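Local coordinates for actin depolymerization factor 2 (Plasmodium berghei, PDB 2XFA), which probably binds actin and regulates the turnover of actin filaments in the malaria parasite, at residues V10-E15 and E40-D45; Y34-L39 and C72-A77; R91-F96 and G123-L128. All blocks are in the same frame, centred on the assembly; numbering follows the deposited sequence.

Contact 1 of 3, residues V10-E15 and E40-D45; sequences VNVSDE and EKIVVD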
loop_
_atom_site.group_PDB
_atom_site.type_symbol
_atom_site.label_atom_id
_atom_site.label_comp_id
_atom_site.label_asym_id
_atom_site.label_seq_id
_atom_site.Cartn_x
_atom_site.Cartn_y
_atom_site.Cartn_z
ATOM N N VAL A 10 -4.579 -11.668 14.063
ATOM C CA VAL A 10 -4.082 -12.005 12.731
ATOM C C VAL A 10 -2.544 -12.048 12.686
ATOM O O VAL A 10 -1.876 -11.293 13.394
ATOM C CB VAL A 10 -4.669 -11.066 11.636
ATOM C CG1 VAL A 10 -5.551 -9.996 12.258
ATOM C CG2 VAL A 10 -3.565 -10.448 10.791
ATOM N N ASN A 11 -2.000 -12.967 11.886
ATOM C CA ASN A 11 -0.559 -13.073 11.669
ATOM C C ASN A 11 -0.183 -12.759 10.220
ATOM O O ASN A 11 -1.062 -12.578 9.358
ATOM C CB ASN A 11 -0.046 -14.466 12.042
ATOM C CG ASN A 11 -0.240 -15.485 10.925
ATOM O OD1 ASN A 11 -1.069 -15.298 10.037
ATOM N ND2 ASN A 11 0.524 -16.572 10.972
ATOM N N VAL A 12 1.120 -12.724 9.953
ATOM C CA VAL A 12 1.633 -12.268 8.663
ATOM C C VAL A 12 2.324 -13.385 7.879
ATOM O O VAL A 12 3.322 -13.942 8.332
ATOM C CB VAL A 12 2.647 -11.117 8.846
ATOM C CG1 VAL A 12 3.007 -10.503 7.496
ATOM C CG2 VAL A 12 2.100 -10.063 9.791
ATOM N N SER A 13 1.805 -13.686 6.694
ATOM C CA SER A 13 2.366 -14.719 5.830
ATOM C C SER A 13 3.747 -14.348 5.308
ATOM O O SER A 13 3.994 -13.200 4.954
ATOM C CB SER A 13 1.442 -14.987 4.641
ATOM O OG SER A 13 2.009 -15.971 3.788
ATOM N N ASP A 14 4.631 -15.339 5.232
ATOM C CA ASP A 14 6.021 -15.120 4.826
ATOM C C ASP A 14 6.192 -14.670 3.375
ATOM O O ASP A 14 7.162 -13.986 3.052
ATOM C CB ASP A 14 6.853 -16.372 5.104
ATOM C CG ASP A 14 6.742 -16.826 6.548
ATOM O OD1 ASP A 14 7.431 -16.235 7.408
ATOM O OD2 ASP A 14 5.951 -17.757 6.823
ATOM N N GLU A 15 5.262 -15.049 2.503
ATOM C CA GLU A 15 5.252 -14.528 1.137
ATOM C C GLU A 15 5.182 -12.993 1.151
ATOM O O GLU A 15 5.657 -12.331 0.225
ATOM C CB GLU A 15 4.068 -15.092 0.344
ATOM C CG GLU A 15 4.453 -15.873 -0.924
ATOM C CD GLU A 15 4.295 -15.070 -2.225
ATOM O OE1 GLU A 15 5.302 -14.921 -2.956
ATOM O OE2 GLU A 15 3.169 -14.608 -2.528
ATOM N N GLU A 40 -7.524 -13.741 9.514
ATOM C CA GLU A 40 -6.459 -14.203 10.402
ATOM C C GLU A 40 -5.060 -14.302 9.784
ATOM O O GLU A 40 -4.107 -14.689 10.457
ATOM C CB GLU A 40 -6.853 -15.538 11.063
ATOM C CG GLU A 40 -5.944 -15.957 12.231
ATOM C CD GLU A 40 -6.546 -17.049 13.112
ATOM O OE1 GLU A 40 -7.692 -17.478 12.844
ATOM O OE2 GLU A 40 -5.869 -17.475 14.077
ATOM N N LYS A 41 -4.923 -13.955 8.514
ATOM C CA LYS A 41 -3.625 -14.084 7.872
ATOM C C LYS A 41 -3.463 -12.963 6.864
ATOM O O LYS A 41 -4.292 -12.825 5.980
ATOM C CB LYS A 41 -3.560 -15.423 7.153
ATOM C CG LYS A 41 -2.179 -16.008 6.972
ATOM C CD LYS A 41 -2.264 -17.261 6.111
ATOM C CE LYS A 41 -1.098 -18.199 6.373
ATOM N NZ LYS A 41 0.216 -17.511 6.205
ATOM N N ILE A 42 -2.403 -12.165 6.976
ATOM C CA ILE A 42 -2.191 -11.117 5.978
ATOM C C ILE A 42 -1.535 -11.776 4.785
ATOM O O ILE A 42 -0.555 -12.497 4.944
ATOM C CB ILE A 42 -1.364 -9.951 6.510
ATOM C CG1 ILE A 42 -2.095 -9.316 7.704
ATOM C CG2 ILE A 42 -1.074 -8.929 5.379
ATOM C CD1 ILE A 42 -1.467 -8.064 8.229
ATOM N N VAL A 43 -2.114 -11.583 3.602
ATOM C CA VAL A 43 -1.624 -12.245 2.388
ATOM C C VAL A 43 -1.492 -11.269 1.190
ATOM O O VAL A 43 -2.063 -10.185 1.204
ATOM C CB VAL A 43 -2.538 -13.439 2.022
ATOM C CG1 VAL A 43 -3.866 -12.946 1.505
ATOM C CG2 VAL A 43 -1.887 -14.320 0.992
ATOM N N VAL A 44 -0.724 -11.659 0.178
ATOM C CA VAL A 44 -0.589 -10.895 -1.054
ATOM C C VAL A 44 -1.869 -10.985 -1.887
ATOM O O VAL A 44 -2.337 -12.076 -2.210
ATOM C CB VAL A 44 0.563 -11.441 -1.908
ATOM C CG1 VAL A 44 0.585 -10.756 -3.263
ATOM C CG2 VAL A 44 1.874 -11.260 -1.194
ATOM N N ASP A 45 -2.445 -9.842 -2.224
ATOM C CA ASP A 45 -3.653 -9.817 -3.029
ATOM C C ASP A 45 -3.314 -9.580 -4.505
ATOM O O ASP A 45 -3.839 -10.250 -5.391
ATOM C CB ASP A 45 -4.583 -8.729 -2.510
ATOM C CG ASP A 45 -5.811 -8.537 -3.392
ATOM O OD1 ASP A 45 -6.227 -9.516 -4.066
ATOM O OD2 ASP A 45 -6.364 -7.407 -3.398
#
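Val-10, just ahead of the first strand, puts its methyl CG2 slantwise against Ile-42, 3.6 Å from CG1 of that residue, whose side chain lies on the same face of the sheet as Val-12. Beta-branched residues suit extended backbone here. Ile-42 sets CG1 anti to its own carbonyl carbon (chi1 -60°), which brings it up to that methyl; Ile-42 also touches Cys-16 of helix 14-24, and Val-10 packs on Leu-109 of helix 104-118. On the other face Asn-11 and Lys-41 run alongside each other in the same direction. The lysine chain is extended until chi4, where it bends and brings NZ into packing contact with CB of Ser-13, at an angle to OG too poor for a hydrogen bond. Farther on, the Glu-15 and Val-44 side chains cross at about a right angle, OE2 of Glu-15 lying 3.8 Å from CG2 of Val-44.

The two backbones pair in parallel, residues 11-12 with strand 41-48, at the edge of the ADF-homology sheet. Asn-11 N binds Glu-40 O at 3.1 Å, Ile-42 N binds Asn-11 O at 2.8 Å nearly along the C=O axis, and Ser-13 N reaches Ile-42 O at 3.2 Å. The chemistry is thus divided: main-chain bonds fix the register, apolar branches of Val-10, Val-12 and Ile-42 pack together, and the face of Asn-11 and Lys-41 carries polar chains that tolerate water.

Contact 2 of 3, residues Y34-L39 and C72-A77; sequences YKIENL and CRYIIA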
loop_
_atom_site.group_PDB
_atom_site.type_symbol
_atom_site.label_atom_id
_atom_site.label_comp_id
_atom_site.label_asym_id
_atom_site.label_seq_id
_atom_site.Cartn_x
_atom_site.Cartn_y
_atom_site.Cartn_z
ATOM N N TYR A 34 -1.868 -6.015 -0.195
ATOM C CA TYR A 34 -2.017 -7.108 0.758
ATOM C C TYR A 34 -3.410 -7.067 1.320
ATOM O O TYR A 34 -4.007 -5.995 1.394
ATOM C CB TYR A 34 -1.088 -6.900 1.966
ATOM C CG TYR A 34 0.368 -6.904 1.660
ATOM C CD1 TYR A 34 1.072 -8.093 1.585
ATOM C CD2 TYR A 34 1.055 -5.716 1.461
ATOM C CE1 TYR A 34 2.420 -8.102 1.321
ATOM C CE2 TYR A 34 2.394 -5.715 1.185
ATOM C CZ TYR A 34 3.075 -6.918 1.121
ATOM O OH TYR A 34 4.418 -6.930 0.853
ATOM N N LYS A 35 -3.905 -8.205 1.801
ATOM C CA LYS A 35 -5.201 -8.199 2.433
ATOM C C LYS A 35 -5.219 -9.189 3.580
ATOM O O LYS A 35 -4.338 -10.034 3.703
ATOM C CB LYS A 35 -6.274 -8.601 1.420
ATOM C CG LYS A 35 -6.154 -10.046 1.017
ATOM C CD LYS A 35 -7.009 -10.386 -0.205
ATOM C CE LYS A 35 -7.622 -11.782 -0.049
ATOM N NZ LYS A 35 -7.405 -12.645 -1.244
ATOM N N ILE A 36 -6.219 -9.078 4.437
ATOM C CA ILE A 36 -6.398 -10.097 5.465
ATOM C C ILE A 36 -7.345 -11.159 4.935
ATOM O O ILE A 36 -8.504 -10.886 4.636
ATOM C CB ILE A 36 -6.899 -9.502 6.781
ATOM C CG1 ILE A 36 -5.887 -8.459 7.270
ATOM C CG2 ILE A 36 -7.099 -10.613 7.823
ATOM C CD1 ILE A 36 -6.376 -7.564 8.389
ATOM N N GLU A 37 -6.826 -12.363 4.782
ATOM C CA GLU A 37 -7.632 -13.477 4.323
ATOM C C GLU A 37 -8.247 -14.224 5.493
ATOM O O GLU A 37 -7.580 -14.511 6.487
ATOM C CB GLU A 37 -6.789 -14.430 3.483
ATOM C CG GLU A 37 -7.621 -15.319 2.572
ATOM C CD GLU A 37 -6.785 -16.329 1.809
ATOM O OE1 GLU A 37 -5.825 -16.878 2.400
ATOM O OE2 GLU A 37 -7.100 -16.575 0.623
ATOM N N ASN A 38 -9.531 -14.545 5.360
ATOM C CA ASN A 38 -10.251 -15.298 6.377
ATOM C C ASN A 38 -10.070 -14.750 7.786
ATOM O O ASN A 38 -10.195 -15.485 8.765
ATOM C CB ASN A 38 -9.860 -16.771 6.310
ATOM C CG ASN A 38 -10.254 -17.408 4.994
ATOM O OD1 ASN A 38 -11.231 -16.995 4.359
ATOM N ND2 ASN A 38 -9.496 -18.416 4.571
ATOM N N LEU A 39 -9.756 -13.460 7.868
ATOM C CA LEU A 39 -9.718 -12.732 9.131
ATOM C C LEU A 39 -8.579 -13.137 10.050
ATOM O O LEU A 39 -8.660 -12.905 11.253
ATOM C CB LEU A 39 -11.040 -12.905 9.880
ATOM C CG LEU A 39 -12.194 -11.972 9.527
ATOM C CD1 LEU A 39 -12.269 -11.752 8.026
ATOM C CD2 LEU A 39 -13.507 -12.525 10.070
ATOM N N CYS A 72 -10.923 -2.701 3.042
ATOM C CA CYS A 72 -9.585 -2.247 3.426
ATOM C C CYS A 72 -8.454 -3.020 2.751
ATOM O O CYS A 72 -8.556 -4.222 2.509
ATOM C CB CYS A 72 -9.439 -2.330 4.938
ATOM S SG CYS A 72 -10.666 -1.385 5.818
ATOM N N ARG A 73 -7.377 -2.304 2.426
ATOM C CA ARG A 73 -6.156 -2.903 1.903
ATOM C C ARG A 73 -4.890 -2.240 2.486
ATOM O O ARG A 73 -4.929 -1.106 2.911
ATOM C CB ARG A 73 -6.097 -2.800 0.380
ATOM C CG ARG A 73 -7.137 -3.687 -0.370
ATOM C CD ARG A 73 -6.976 -5.154 0.015
ATOM N NE ARG A 73 -7.770 -6.061 -0.819
ATOM C CZ ARG A 73 -8.921 -6.603 -0.440
ATOM N NH1 ARG A 73 -9.421 -6.318 0.754
ATOM N NH2 ARG A 73 -9.582 -7.428 -1.260
ATOM N N TYR A 74 -3.774 -2.962 2.480
ATOM C CA TYR A 74 -2.472 -2.329 2.667
ATOM C C TYR A 74 -1.811 -2.315 1.313
ATOM O O TYR A 74 -1.827 -3.312 0.589
ATOM C CB TYR A 74 -1.585 -3.148 3.608
ATOM C CG TYR A 74 -2.208 -3.467 4.929
ATOM C CD1 TYR A 74 -2.606 -2.459 5.779
ATOM C CD2 TYR A 74 -2.402 -4.779 5.320
ATOM C CE1 TYR A 74 -3.159 -2.747 7.014
ATOM C CE2 TYR A 74 -2.957 -5.077 6.541
ATOM C CZ TYR A 74 -3.325 -4.049 7.382
ATOM O OH TYR A 74 -3.870 -4.330 8.603
ATOM N N ILE A 75 -1.237 -1.192 0.951
ATOM C CA ILE A 75 -0.518 -1.130 -0.298
ATOM C C ILE A 75 0.930 -0.693 -0.036
ATOM O O ILE A 75 1.172 0.263 0.701
ATOM C CB ILE A 75 -1.199 -0.120 -1.262
ATOM C CG1 ILE A 75 -2.691 -0.473 -1.439
ATOM C CG2 ILE A 75 -0.492 -0.076 -2.598
ATOM C CD1 ILE A 75 -3.601 0.539 -0.773
ATOM N N ILE A 76 1.874 -1.419 -0.618
ATOM C CA ILE A 76 3.238 -0.951 -0.699
ATOM C C ILE A 76 3.544 -0.597 -2.161
ATOM O O ILE A 76 3.341 -1.421 -3.049
ATOM C CB ILE A 76 4.228 -2.008 -0.162
ATOM C CG1 ILE A 76 3.932 -2.290 1.314
ATOM C CG2 ILE A 76 5.671 -1.512 -0.303
ATOM C CD1 ILE A 76 4.753 -3.408 1.893
ATOM N N ALA A 77 4.043 0.618 -2.390
ATOM C CA ALA A 77 4.324 1.115 -3.726
ATOM C C ALA A 77 5.698 1.769 -3.799
ATOM O O ALA A 77 6.048 2.577 -2.953
ATOM C CB ALA A 77 3.290 2.127 -4.121
#
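Strands 31-37 and 73-81 are antiparallel neighbours in the middle of the mixed sheet of the ADF-homology fold, and their faces differ sharply. Tyr-34 and Tyr-74 form a hydrogen-bonded pair: Tyr-34 N binds Tyr-74 O at 2.8 Å with an almost straight N-H, and Tyr-74 N returns a longer bond of 3.2 Å to Tyr-34 O.

The tight side is the one bearing both tyrosines. Each sets CG anti to its carbonyl carbon, and CB of Tyr-34 sits at the edge of the Tyr-74 ring. The Tyr-34 ring turns its own edge to Ile-76, whose CD1 comes within 3.4 Å of CE2 of Tyr-34. Tyrosine suits both places because its ring packs among apolar side chains while its hydroxyl reaches a helix: Tyr-34 OH is hydrogen-bonded to Cys-16 O, Tyr-74 OH to Tyr-110 O.

The side of Lys-35 and Arg-73 is looser and only partly buried. These long chains run alongside each other in the same direction. Their like charges stay apart, NZ of Lys-35 lying 5.7 Å from NH2 of Arg-73, and salt bridges to Asp-45 and Glu-71 probably offset the arginine's charge. Arg-73 bends at chi2, its NH1 donates to Cys-72 O at 2.9 Å, and CB of Lys-35 lies 3.6 Å above the guanidinium plane, toward its rim.

Contact 3 of 3, residues R91-F96 and G123-L128; sequences RIYFIF and GIFKSL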
loop_
_atom_site.group_PDB
_atom_site.type_symbol
_atom_site.label_atom_id
_atom_site.label_comp_id
_atom_site.label_asym_id
_atom_site.label_seq_id
_atom_site.Cartn_x
_atom_site.Cartn_y
_atom_site.Cartn_z
ATOM N N ARG A 91 10.902 6.061 -4.010
ATOM C CA ARG A 91 10.604 6.079 -2.566
ATOM C C ARG A 91 9.541 5.036 -2.246
ATOM O O ARG A 91 8.565 4.889 -2.983
ATOM C CB ARG A 91 10.077 7.447 -2.121
ATOM C CG ARG A 91 11.056 8.631 -2.281
ATOM C CD ARG A 91 12.483 8.148 -2.232
ATOM N NE ARG A 91 13.419 9.182 -1.791
ATOM C CZ ARG A 91 14.736 9.016 -1.727
ATOM N NH1 ARG A 91 15.278 7.861 -2.090
ATOM N NH2 ARG A 91 15.513 10.006 -1.309
ATOM N N ILE A 92 9.699 4.334 -1.135
ATOM C CA ILE A 92 8.732 3.308 -0.786
ATOM C C ILE A 92 7.653 3.884 0.106
ATOM O O ILE A 92 7.940 4.371 1.193
ATOM C CB ILE A 92 9.384 2.117 -0.093
ATOM C CG1 ILE A 92 10.366 1.426 -1.040
ATOM C CG2 ILE A 92 8.311 1.125 0.336
ATOM C CD1 ILE A 92 11.286 0.462 -0.317
ATOM N N TYR A 93 6.415 3.875 -0.376
ATOM C CA TYR A 93 5.290 4.355 0.421
ATOM C C TYR A 93 4.509 3.158 0.927
ATOM O O TYR A 93 4.344 2.185 0.211
ATOM C CB TYR A 93 4.371 5.240 -0.421
ATOM C CG TYR A 93 4.903 6.637 -0.569
ATOM C CD1 TYR A 93 4.379 7.689 0.181
ATOM C CD2 TYR A 93 5.980 6.899 -1.404
ATOM C CE1 TYR A 93 4.890 8.980 0.061
ATOM C CE2 TYR A 93 6.504 8.182 -1.524
ATOM C CZ TYR A 93 5.956 9.217 -0.797
ATOM O OH TYR A 93 6.483 10.485 -0.931
ATOM N N PHE A 94 3.997 3.252 2.143
ATOM C CA PHE A 94 3.101 2.238 2.665
ATOM C C PHE A 94 1.749 2.932 2.836
ATOM O O PHE A 94 1.679 3.999 3.425
ATOM C CB PHE A 94 3.592 1.722 4.016
ATOM C CG PHE A 94 2.688 0.707 4.634
ATOM C CD1 PHE A 94 2.925 -0.645 4.453
ATOM C CD2 PHE A 94 1.585 1.099 5.374
ATOM C CE1 PHE A 94 2.089 -1.603 5.026
ATOM C CE2 PHE A 94 0.734 0.148 5.947
ATOM C CZ PHE A 94 0.985 -1.202 5.774
ATOM N N ILE A 95 0.686 2.349 2.297
ATOM C CA ILE A 95 -0.600 3.029 2.321
ATOM C C ILE A 95 -1.622 2.114 2.940
ATOM O O ILE A 95 -1.759 0.964 2.542
ATOM C CB ILE A 95 -1.058 3.385 0.897
ATOM C CG1 ILE A 95 -0.009 4.268 0.224
ATOM C CG2 ILE A 95 -2.457 4.035 0.905
ATOM C CD1 ILE A 95 -0.086 4.219 -1.308
ATOM N N PHE A 96 -2.314 2.622 3.941
ATOM C CA PHE A 96 -3.406 1.895 4.541
ATOM C C PHE A 96 -4.697 2.502 3.989
ATOM O O PHE A 96 -5.103 3.617 4.361
ATOM C CB PHE A 96 -3.341 1.976 6.064
ATOM C CG PHE A 96 -4.529 1.371 6.774
ATOM C CD1 PHE A 96 -5.288 0.355 6.181
ATOM C CD2 PHE A 96 -4.873 1.804 8.046
ATOM C CE1 PHE A 96 -6.376 -0.187 6.851
ATOM C CE2 PHE A 96 -5.963 1.268 8.719
ATOM C CZ PHE A 96 -6.711 0.273 8.138
ATOM N N GLY A 123 12.743 0.246 5.579
ATOM C CA GLY A 123 12.941 1.032 4.376
ATOM C C GLY A 123 11.760 1.868 3.873
ATOM O O GLY A 123 11.871 2.544 2.850
ATOM N N ILE A 124 10.646 1.881 4.596
ATOM C CA ILE A 124 9.518 2.751 4.213
ATOM C C ILE A 124 9.842 4.242 4.289
ATOM O O ILE A 124 10.272 4.764 5.327
ATOM C CB ILE A 124 8.278 2.506 5.079
ATOM C CG1 ILE A 124 7.804 1.065 4.919
ATOM C CG2 ILE A 124 7.150 3.493 4.714
ATOM C CD1 ILE A 124 6.691 0.711 5.888
ATOM N N PHE A 125 9.612 4.934 3.178
ATOM C CA PHE A 125 9.829 6.372 3.097
ATOM C C PHE A 125 8.713 7.106 3.816
ATOM O O PHE A 125 8.957 8.061 4.534
ATOM C CB PHE A 125 9.912 6.822 1.645
ATOM C CG PHE A 125 10.272 8.255 1.483
ATOM C CD1 PHE A 125 11.603 8.643 1.425
ATOM C CD2 PHE A 125 9.290 9.220 1.379
ATOM C CE1 PHE A 125 11.952 9.957 1.286
ATOM C CE2 PHE A 125 9.634 10.550 1.235
ATOM C CZ PHE A 125 10.971 10.919 1.195
ATOM N N LYS A 126 7.478 6.658 3.640
ATOM C CA LYS A 126 6.374 7.262 4.374
ATOM C C LYS A 126 5.198 6.311 4.484
ATOM O O LYS A 126 4.874 5.583 3.545
ATOM C CB LYS A 126 5.925 8.565 3.717
ATOM C CG LYS A 126 5.045 9.396 4.609
ATOM C CD LYS A 126 5.016 10.824 4.127
ATOM C CE LYS A 126 4.434 11.750 5.168
ATOM N NZ LYS A 126 4.250 13.124 4.616
ATOM N N SER A 127 4.577 6.312 5.653
ATOM C CA SER A 127 3.392 5.505 5.883
ATOM C C SER A 127 2.176 6.438 5.891
ATOM O O SER A 127 2.218 7.504 6.516
ATOM C CB SER A 127 3.525 4.781 7.211
ATOM O OG SER A 127 2.373 3.994 7.434
ATOM N N LEU A 128 1.113 6.048 5.188
ATOM C CA LEU A 128 -0.057 6.909 4.984
ATOM C C LEU A 128 -1.341 6.179 5.323
ATOM O O LEU A 128 -1.457 4.996 5.107
ATOM C CB LEU A 128 -0.168 7.310 3.507
ATOM C CG LEU A 128 1.030 7.970 2.832
ATOM C CD1 LEU A 128 0.754 8.255 1.369
ATOM C CD2 LEU A 128 1.330 9.243 3.570
HETATM O O HOH W 1 12.027 4.503 0.586
#
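Arg-91 reaches the Phe-125 ring with its aliphatic chain before its charge. CB lies over one face of the ring, 3.7 Å from CG of Phe-125. CG comes next, anti to the carbonyl carbon of Arg-91 (chi1 -63°), and stands over the centre of the ring as a CH-pi contact, 3.8 Å from the centroid and only 11° off the normal. The bend at chi2 then carries CD along the CD1-CE1 side of the ring, and NE arrives 3.5 Å from CE1 of Phe-125; the guanidinium plane is tilted 26° from the ring plane. Arginine suits the spot because its methylenes can lie on an exposed phenylalanine while its tip extends beyond. Phe-125 sets its CG anti to the backbone N, and its CD2 side meets the Tyr-93 ring obliquely.

Strands 89-97 and 126-130 run parallel, as expected of a beta-alpha-beta crossover whose connection contains helix 104-118. Ile-92 O receives a bond from Phe-125 N and a weak one from Lys-126 N; from there the ladder proceeds regularly, Phe-94 N to Lys-126 O at 2.9 Å, Leu-128 N to Phe-94 O, and Phe-96 N to Leu-128 O. Where the ladder begins, a water bridges Ile-92 N and Gly-123 O. Gly-123 adopts a backbone with positive phi, where a CB would jam against the preceding carbonyl.

Tyr-93, Ile-95 and Leu-128 share one face, directed at helix 137-146; CD1 of Leu-128 touches CD1 of Tyr-93 at 3.9 Å. Phe-94 and Ser-127 occupy the opposite face, turned to helix 104-118. Ile-124, from just before the strand, reaches CB of Phe-94 with its CD1 at 3.8 Å, and CD2 of the same phenylalanine approaches OG of Ser-127, a hydroxyl hydrogen-bonded to Lys-114.

All three contacts belong to one mixed sheet, whose strands run in the order 11-12, 41-48, 31-37, 73-81, 89-97, 126-130. Contact 1 joins the first two, contact 2 the central pair and contact 3 the last two, so that the two outermost strands are the short ones in contacts 1 and 3. Centre to centre, contacts 1 and 2 lie about 8 Å apart and their segments alternate along the chain; contact 3 follows both, about 14 Å from contact 2 and about 18 Å from contact 1. Val-43 to Lys-35 and Ile-75 to Ile-95 backbone bonds probably connect neighbouring contacts. The three contacts thus span the sheet from edge to edge; it is packed between helices, as in other ADF/cofilin proteins.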